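Aminoglycoside N(3)-acetyltransferase III (Serratia marcescens, PDB 7LAO) acetylates the 3-amino group of 2-deoxystreptamine aminoglycosides such as gentamicin and kanamycin with acetyl-CoA as donor, conferring antibiotic resistance. Local coordinates at residues A[178-183]-A[262-267]; A[230-235]-A[254-259]. One frame throughout, in Å; residues are numbered along the deposited sequence.

Interaction 1 (A[178-183]-A[262-267]); sequences APIPNK and TYLEQH
The carboxylate of E265 meets the pyrrolidine ring of P179 at the ring atoms CG and CD, the two side chains crossing at about a right angle; OE2 of E265 comes within 3.2 Å of CG of P179. Within helix 253-268, one turn apart, H267 lays one imidazole face against Y263, whose CZ lies toward the imidazole rim, while ND1 of H267 stands over the centre of the phenol ring. At the imidazole edge, ND1 of H267 donates in the ring plane to Y263 O (2.9 Å, N-H...O 153°), which restrains the rotation of the imidazole. E265 reaches P179 with CG anti to the carbonyl carbon (chi1 -72°) and an extended chain beyond it. P179 itself is the centre of an inverse gamma turn that leaves helix 170-177 and presses against the C-terminal helix 253-268. I180 N closes the turn on A178 O at 2.7 Å, and K183 NZ reaches the same oxygen from the opposite face of the carbonyl plane, at 2.9 Å. The ammonium also bonds E175 O and A176 O, so it gathers carbonyls at the C-terminal end of helix 170-177, where its charge would suit the helix dipole. The rest of the contact is van der Waals packing: CB of A178 sits 3.7 Å from CD1 of L264, and CG2 of I180 lies against the helix main chain, 3.6 Å from L264 O.

Interaction 2 (A[230-235]-A[254-259]); sequences KAYVEL and QDIVSF
Y232 points its ring edge at the face of F259 in an offset edge-to-face pair, the centroids 5.4 Å apart and the planes at 67°. CD1 of Y232 makes the approach, 3.5 Å from CG of F259, while CB of Y232 lies over the same phenyl ring in a CH-pi contact, 4.1 Å from its centroid. One face of the tyrosine ring is covered by I256, whose CG1 stands 3.8 Å from the centroid and only 19° off the normal; CD1 of I256 also meets CD2 of Y232. CG of Y232 is anti to the backbone N (chi1 180°), and the ring extends across to the opposing helix, where OH donates to OD1 of D255 at 2.7 Å. That oxygen uses its anti lone pair, and the carboxylate also forms a salt bridge through OD1 with R237, so two donors share one acceptor. CB of A231 and CD1 of L235 meet other parts of the F259 ring, at CZ and CD2 respectively. Y232 and I256 both touch F251 of strand 246-252 as well. This is helix-helix packing through an edge-to-face aromatic pair, joining helices 224-233 and 253-268 beside the antiparallel hairpin 239-243/246-252 that connects them in this antibiotic N-acetyltransferase family member.

From the N terminus, the chain passes through the strands 23-28, 56-60 and 157-161 of the mixed sheet and helix 170-177 before it reaches 178-183, the first partner of interaction 1. It then runs through the two-stranded sheet 185-192/200-207 to helix 224-233, and residues 230-235 open interaction 2. The hairpin 239-243/246-252 at one margin of the mixed sheet follows, and 254-259 closes this short loop. Further along the same helix, 262-267 closes the longer one, so interaction 2 nests inside interaction 1. Their centres lie 15 Å apart, yet Y263 CE1 touches A231 CB at 3.9 Å. Helix 253-268 thus joins helix 224-233 to the loop after helix 170-177.

Interaction 1 (A[178-183]-A[262-267])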
ATOM      1  N   ALA A 178     -13.236  -0.577  11.728  1.00 34.45           N
ATOM      2  CA  ALA A 178     -13.850  -1.651  12.528  1.00 37.71           C
ATOM      3  C   ALA A 178     -14.363  -1.138  13.866  1.00 40.31           C
ATOM      4  O   ALA A 178     -13.571  -0.643  14.674  1.00 47.41           O
ATOM      5  CB  ALA A 178     -12.856  -2.806  12.764  1.00 34.50           C
ATOM      6  N   PRO A 179     -15.676  -1.273  14.159  1.00 45.57           N
ATOM      7  CA  PRO A 179     -16.300  -0.733  15.392  1.00 46.87           C
ATOM      8  C   PRO A 179     -15.912  -1.506  16.645  1.00 47.30           C
ATOM      9  O   PRO A 179     -16.716  -2.193  17.277  1.00 49.70           O
ATOM     10  CB  PRO A 179     -17.792  -0.884  15.088  1.00 47.70           C
ATOM     11  CG  PRO A 179     -17.842  -2.158  14.256  1.00 39.57           C
ATOM     12  CD  PRO A 179     -16.628  -2.085  13.370  1.00 34.32           C
ATOM     13  N   ILE A 180     -14.651  -1.422  17.040  1.00 43.55           N
ATOM     14  CA  ILE A 180     -14.209  -2.168  18.205  1.00 42.48           C
ATOM     15  C   ILE A 180     -13.470  -1.217  19.133  1.00 42.78           C
ATOM     16  O   ILE A 180     -12.925  -0.206  18.669  1.00 56.45           O
ATOM     17  CB  ILE A 180     -13.314  -3.341  17.789  1.00 47.94           C
ATOM     18  CG1 ILE A 180     -12.008  -2.800  17.200  1.00 44.00           C
ATOM     19  CG2 ILE A 180     -14.043  -4.282  16.782  1.00 40.44           C
ATOM     20  CD1 ILE A 180     -11.024  -3.890  16.877  1.00 43.21           C
ATOM     21  N   PRO A 181     -13.407  -1.505  20.426  1.00 47.40           N
ATOM     22  CA  PRO A 181     -12.647  -0.652  21.351  1.00 47.81           C
ATOM     23  C   PRO A 181     -11.156  -0.973  21.437  1.00 53.44           C
ATOM     24  O   PRO A 181     -10.674  -1.979  20.888  1.00 46.35           O
ATOM     25  CB  PRO A 181     -13.320  -0.939  22.695  1.00 50.97           C
ATOM     26  CG  PRO A 181     -13.754  -2.342  22.578  1.00 51.61           C
ATOM     27  CD  PRO A 181     -14.158  -2.552  21.151  1.00 47.99           C
ATOM     28  N   ASN A 182     -10.432  -0.120  22.173  1.00 49.84           N
ATOM     29  CA  ASN A 182      -9.033  -0.320  22.535  1.00 51.31           C
ATOM     30  C   ASN A 182      -8.090  -0.252  21.347  1.00 50.03           C
ATOM     31  O   ASN A 182      -6.954  -0.731  21.431  1.00 55.29           O
ATOM     32  CB  ASN A 182      -8.849  -1.648  23.271  1.00 58.15           C
ATOM     33  CG  ASN A 182      -9.758  -1.762  24.465  1.00 65.74           C
ATOM     34  OD1 ASN A 182     -10.156  -0.749  25.052  1.00 71.84           O
ATOM     35  ND2 ASN A 182     -10.105  -2.989  24.831  1.00 63.35           N
ATOM     36  N   LYS A 183      -8.528   0.326  20.232  1.00 48.13           N
ATOM     37  CA  LYS A 183      -7.657   0.465  19.068  1.00 48.65           C
ATOM     38  C   LYS A 183      -6.484   1.391  19.380  1.00 53.46           C
ATOM     39  O   LYS A 183      -6.644   2.435  20.021  1.00 49.69           O
ATOM     40  CB  LYS A 183      -8.446   0.992  17.872  1.00 42.56           C
ATOM     41  CG  LYS A 183      -9.319  -0.065  17.225  1.00 44.05           C
ATOM     42  CD  LYS A 183      -9.712   0.302  15.791  1.00 46.38           C
ATOM     43  CE  LYS A 183     -10.973   1.154  15.741  1.00 45.44           C
ATOM     44  NZ  LYS A 183     -11.462   1.260  14.331  1.00 36.37           N
ATOM     45  N   THR A 262     -15.904  -7.755   9.832  1.00 31.63           N
ATOM     46  CA  THR A 262     -16.680  -8.810  10.473  1.00 34.04           C
ATOM     47  C   THR A 262     -15.818  -9.622  11.438  1.00 36.41           C
ATOM     48  O   THR A 262     -16.213  -9.887  12.576  1.00 35.22           O
ATOM     49  CB  THR A 262     -17.249  -9.736   9.383  1.00 46.49           C
ATOM     50  OG1 THR A 262     -18.033  -8.965   8.466  1.00 56.62           O
ATOM     51  CG2 THR A 262     -18.102 -10.861   9.981  1.00 45.96           C
ATOM     52  N   TYR A 263     -14.660 -10.082  10.953  1.00 31.84           N
ATOM     53  CA  TYR A 263     -13.691 -10.800  11.775  1.00 34.04           C
ATOM     54  C   TYR A 263     -13.356 -10.021  13.036  1.00 32.64           C
ATOM     55  O   TYR A 263     -13.378 -10.567  14.144  1.00 34.51           O
ATOM     56  CB  TYR A 263     -12.398 -11.049  10.950  1.00 30.52           C
ATOM     57  CG  TYR A 263     -11.374 -11.908  11.707  1.00 33.63           C
ATOM     58  CD1 TYR A 263     -11.371 -13.292  11.570  1.00 33.46           C
ATOM     59  CD2 TYR A 263     -10.451 -11.336  12.593  1.00 37.25           C
ATOM     60  CE1 TYR A 263     -10.453 -14.117  12.277  1.00 39.63           C
ATOM     61  CE2 TYR A 263      -9.536 -12.154  13.315  1.00 40.99           C
ATOM     62  CZ  TYR A 263      -9.546 -13.535  13.144  1.00 38.88           C
ATOM     63  OH  TYR A 263      -8.657 -14.320  13.846  1.00 43.53           O
ATOM     64  N   LEU A 264     -12.992  -8.744  12.882  1.00 33.35           N
ATOM     65  CA  LEU A 264     -12.591  -7.968  14.052  1.00 38.34           C
ATOM     66  C   LEU A 264     -13.759  -7.780  15.022  1.00 40.90           C
ATOM     67  O   LEU A 264     -13.569  -7.780  16.250  1.00 43.06           O
ATOM     68  CB  LEU A 264     -12.015  -6.616  13.621  1.00 39.91           C
ATOM     69  CG  LEU A 264     -10.584  -6.641  13.039  1.00 38.17           C
ATOM     70  CD1 LEU A 264     -10.208  -5.314  12.389  1.00 34.62           C
ATOM     71  CD2 LEU A 264      -9.543  -7.014  14.099  1.00 33.85           C
ATOM     72  N   GLU A 265     -14.974  -7.660  14.500  1.00 37.34           N
ATOM     73  CA  GLU A 265     -16.130  -7.498  15.375  1.00 44.81           C
ATOM     74  C   GLU A 265     -16.389  -8.779  16.152  1.00 51.52           C
ATOM     75  O   GLU A 265     -16.644  -8.755  17.369  1.00 42.86           O
ATOM     76  CB  GLU A 265     -17.350  -7.135  14.541  1.00 46.44           C
ATOM     77  CG  GLU A 265     -17.355  -5.729  13.958  1.00 50.76           C
ATOM     78  CD  GLU A 265     -18.666  -5.408  13.234  1.00 68.69           C
ATOM     79  OE1 GLU A 265     -19.715  -5.976  13.616  1.00 71.54           O
ATOM     80  OE2 GLU A 265     -18.651  -4.587  12.290  1.00 76.06           O
ATOM     81  N   GLN A 266     -16.369  -9.911  15.451  1.00 43.56           N
ATOM     82  CA  GLN A 266     -16.678 -11.167  16.109  1.00 46.60           C
ATOM     83  C   GLN A 266     -15.617 -11.524  17.140  1.00 53.64           C
ATOM     84  O   GLN A 266     -15.918 -12.230  18.102  1.00 54.35           O
ATOM     85  CB  GLN A 266     -16.830 -12.287  15.071  1.00 48.24           C
ATOM     86  CG  GLN A 266     -18.065 -12.148  14.207  1.00 47.81           C
ATOM     87  CD  GLN A 266     -19.335 -12.377  15.015  1.00 61.49           C
ATOM     88  OE1 GLN A 266     -19.533 -13.460  15.571  1.00 60.37           O
ATOM     89  NE2 GLN A 266     -20.180 -11.345  15.116  1.00 64.02           N
ATOM     90  N   HIS A 267     -14.382 -11.043  16.978  1.00 47.58           N
ATOM     91  CA  HIS A 267     -13.318 -11.478  17.875  1.00 53.33           C
ATOM     92  C   HIS A 267     -12.931 -10.444  18.907  1.00 50.08           C
ATOM     93  O   HIS A 267     -12.532 -10.808  20.013  1.00 49.67           O
ATOM     94  CB  HIS A 267     -12.077 -11.887  17.073  1.00 48.46           C
ATOM     95  CG  HIS A 267     -12.256 -13.182  16.339  1.00 52.93           C
ATOM     96  ND1 HIS A 267     -12.889 -13.267  15.118  1.00 53.00           N
ATOM     97  CD2 HIS A 267     -11.905 -14.445  16.666  1.00 60.37           C
ATOM     98  CE1 HIS A 267     -12.924 -14.523  14.723  1.00 55.83           C
ATOM     99  NE2 HIS A 267     -12.323 -15.259  15.640  1.00 59.66           N
TER

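Interaction 2 (A[230-235]-A[254-259])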
ATOM      1  N   LYS A 230      -5.092 -14.558   6.296  1.00 25.75           N
ATOM      2  CA  LYS A 230      -5.074 -16.017   6.373  1.00 27.27           C
ATOM      3  C   LYS A 230      -6.473 -16.577   6.596  1.00 38.78           C
ATOM      4  O   LYS A 230      -6.860 -17.588   5.983  1.00 33.12           O
ATOM      5  CB  LYS A 230      -4.141 -16.481   7.487  1.00 39.27           C
ATOM      6  CG  LYS A 230      -2.672 -16.207   7.248  1.00 44.97           C
ATOM      7  CD  LYS A 230      -1.907 -16.214   8.575  1.00 58.24           C
ATOM      8  CE  LYS A 230      -1.277 -17.533   8.858  1.00 64.81           C
ATOM      9  NZ  LYS A 230       0.008 -17.583   8.101  1.00 72.66           N
ATOM     10  N   ALA A 231      -7.223 -15.982   7.528  1.00 29.57           N
ATOM     11  CA  ALA A 231      -8.583 -16.452   7.770  1.00 28.50           C
ATOM     12  C   ALA A 231      -9.450 -16.251   6.538  1.00 27.22           C
ATOM     13  O   ALA A 231     -10.246 -17.139   6.197  1.00 28.19           O
ATOM     14  CB  ALA A 231      -9.207 -15.732   8.975  1.00 29.18           C
ATOM     15  N   TYR A 232      -9.250 -15.129   5.803  1.00 25.25           N
ATOM     16  CA  TYR A 232     -10.043 -14.898   4.599  1.00 24.30           C
ATOM     17  C   TYR A 232      -9.718 -15.924   3.522  1.00 33.02           C
ATOM     18  O   TYR A 232     -10.615 -16.422   2.822  1.00 25.85           O
ATOM     19  CB  TYR A 232      -9.816 -13.474   4.056  1.00 22.74           C
ATOM     20  CG  TYR A 232     -10.607 -13.160   2.802  1.00 26.08           C
ATOM     21  CD1 TYR A 232     -11.970 -12.806   2.862  1.00 26.66           C
ATOM     22  CD2 TYR A 232      -9.975 -13.175   1.534  1.00 24.55           C
ATOM     23  CE1 TYR A 232     -12.707 -12.513   1.675  1.00 24.78           C
ATOM     24  CE2 TYR A 232     -10.689 -12.859   0.378  1.00 21.91           C
ATOM     25  CZ  TYR A 232     -12.022 -12.524   0.448  1.00 24.26           C
ATOM     26  OH  TYR A 232     -12.694 -12.285  -0.734  1.00 27.88           O
ATOM     27  N   VAL A 233      -8.440 -16.273   3.389  1.00 25.46           N
ATOM     28  CA  VAL A 233      -8.069 -17.234   2.351  1.00 25.93           C
ATOM     29  C   VAL A 233      -8.834 -18.570   2.454  1.00 33.10           C
ATOM     30  O   VAL A 233      -9.121 -19.198   1.428  1.00 27.17           O
ATOM     31  CB  VAL A 233      -6.537 -17.418   2.368  1.00 26.05           C
ATOM     32  CG1 VAL A 233      -6.103 -18.835   1.741  1.00 27.04           C
ATOM     33  CG2 VAL A 233      -5.891 -16.254   1.668  1.00 27.38           C
ATOM     34  N   GLU A 234      -9.241 -18.992   3.664  1.00 31.47           N
ATOM     35  CA  GLU A 234      -9.937 -20.261   3.797  1.00 35.20           C
ATOM     36  C   GLU A 234     -11.250 -20.314   3.011  1.00 38.72           C
ATOM     37  O   GLU A 234     -11.688 -21.406   2.609  1.00 33.34           O
ATOM     38  CB  GLU A 234     -10.168 -20.549   5.278  1.00 32.69           C
ATOM     39  CG  GLU A 234      -8.888 -20.746   6.070  1.00 49.32           C
ATOM     40  CD  GLU A 234      -9.155 -21.260   7.487  1.00 63.28           C
ATOM     41  OE1 GLU A 234     -10.284 -21.057   7.991  1.00 62.48           O
ATOM     42  OE2 GLU A 234      -8.247 -21.880   8.085  1.00 63.24           O
ATOM     43  N   LEU A 235     -11.888 -19.153   2.754  1.00 35.04           N
ATOM     44  CA  LEU A 235     -13.153 -19.120   2.008  1.00 30.56           C
ATOM     45  C   LEU A 235     -12.998 -19.515   0.544  1.00 30.47           C
ATOM     46  O   LEU A 235     -13.995 -19.878  -0.101  1.00 32.22           O
ATOM     47  CB  LEU A 235     -13.751 -17.708   2.053  1.00 29.30           C
ATOM     48  CG  LEU A 235     -14.170 -17.115   3.395  1.00 33.52           C
ATOM     49  CD1 LEU A 235     -14.789 -15.663   3.204  1.00 29.90           C
ATOM     50  CD2 LEU A 235     -15.153 -17.998   4.095  1.00 43.56           C
ATOM     51  N   GLN A 254     -13.160  -4.876  -1.699  1.00 26.00           N
ATOM     52  CA  GLN A 254     -14.364  -4.656  -0.878  1.00 27.61           C
ATOM     53  C   GLN A 254     -14.653  -5.875  -0.005  1.00 26.83           C
ATOM     54  O   GLN A 254     -15.077  -5.756   1.151  1.00 29.79           O
ATOM     55  CB  GLN A 254     -15.554  -4.310  -1.777  1.00 30.18           C
ATOM     56  CG  GLN A 254     -15.416  -2.895  -2.417  1.00 37.30           C
ATOM     57  CD  GLN A 254     -16.537  -2.426  -3.403  1.00 45.86           C
ATOM     58  OE1 GLN A 254     -17.243  -3.214  -4.033  1.00 52.28           O
ATOM     59  NE2 GLN A 254     -16.643  -1.110  -3.557  1.00 45.08           N
ATOM     60  N   ASP A 255     -14.438  -7.055  -0.562  1.00 29.34           N
ATOM     61  CA  ASP A 255     -14.809  -8.293   0.120  1.00 26.77           C
ATOM     62  C   ASP A 255     -13.854  -8.610   1.263  1.00 26.58           C
ATOM     63  O   ASP A 255     -14.298  -8.933   2.373  1.00 27.00           O
ATOM     64  CB  ASP A 255     -14.858  -9.432  -0.880  1.00 29.21           C
ATOM     65  CG  ASP A 255     -15.738 -10.593  -0.368  1.00 33.31           C
ATOM     66  OD1 ASP A 255     -15.222 -11.676  -0.191  1.00 30.62           O
ATOM     67  OD2 ASP A 255     -16.914 -10.383  -0.084  1.00 30.93           O
ATOM     68  N   ILE A 256     -12.557  -8.403   1.065  1.00 22.82           N
ATOM     69  CA  ILE A 256     -11.637  -8.721   2.147  1.00 22.04           C
ATOM     70  C   ILE A 256     -11.706  -7.685   3.249  1.00 24.61           C
ATOM     71  O   ILE A 256     -11.482  -8.005   4.433  1.00 27.45           O
ATOM     72  CB  ILE A 256     -10.206  -8.900   1.622  1.00 22.46           C
ATOM     73  CG1 ILE A 256      -9.419  -9.740   2.625  1.00 27.26           C
ATOM     74  CG2 ILE A 256      -9.534  -7.475   1.288  1.00 20.89           C
ATOM     75  CD1 ILE A 256      -8.092 -10.210   2.071  1.00 31.74           C
ATOM     76  N   VAL A 257     -12.038  -6.433   2.906  1.00 27.96           N
ATOM     77  CA  VAL A 257     -12.237  -5.430   3.930  1.00 28.46           C
ATOM     78  C   VAL A 257     -13.501  -5.756   4.723  1.00 25.94           C
ATOM     79  O   VAL A 257     -13.522  -5.664   5.953  1.00 28.20           O
ATOM     80  CB  VAL A 257     -12.288  -4.030   3.278  1.00 29.42           C
ATOM     81  CG1 VAL A 257     -12.957  -2.992   4.208  1.00 29.83           C
ATOM     82  CG2 VAL A 257     -10.874  -3.608   2.938  1.00 24.85           C
ATOM     83  N   SER A 258     -14.580  -6.120   4.035  1.00 26.83           N
ATOM     84  CA  SER A 258     -15.825  -6.461   4.746  1.00 28.71           C
ATOM     85  C   SER A 258     -15.612  -7.679   5.658  1.00 28.27           C
ATOM     86  O   SER A 258     -16.007  -7.684   6.832  1.00 29.51           O
ATOM     87  CB  SER A 258     -16.915  -6.744   3.724  1.00 39.94           C
ATOM     88  OG  SER A 258     -18.097  -7.137   4.384  1.00 59.50           O
ATOM     89  N   PHE A 259     -14.891  -8.688   5.140  1.00 26.91           N
ATOM     90  CA  PHE A 259     -14.523  -9.824   5.971  1.00 30.07           C
ATOM     91  C   PHE A 259     -13.735  -9.368   7.182  1.00 26.54           C
ATOM     92  O   PHE A 259     -13.984  -9.811   8.303  1.00 27.77           O
ATOM     93  CB  PHE A 259     -13.686 -10.829   5.172  1.00 30.54           C
ATOM     94  CG  PHE A 259     -13.212 -11.979   6.016  1.00 34.38           C
ATOM     95  CD1 PHE A 259     -11.994 -11.943   6.691  1.00 28.57           C
ATOM     96  CD2 PHE A 259     -14.050 -13.087   6.200  1.00 34.84           C
ATOM     97  CE1 PHE A 259     -11.622 -13.086   7.516  1.00 28.16           C
ATOM     98  CE2 PHE A 259     -13.644 -14.168   6.975  1.00 39.94           C
ATOM     99  CZ  PHE A 259     -12.451 -14.144   7.625  1.00 27.77           C
TER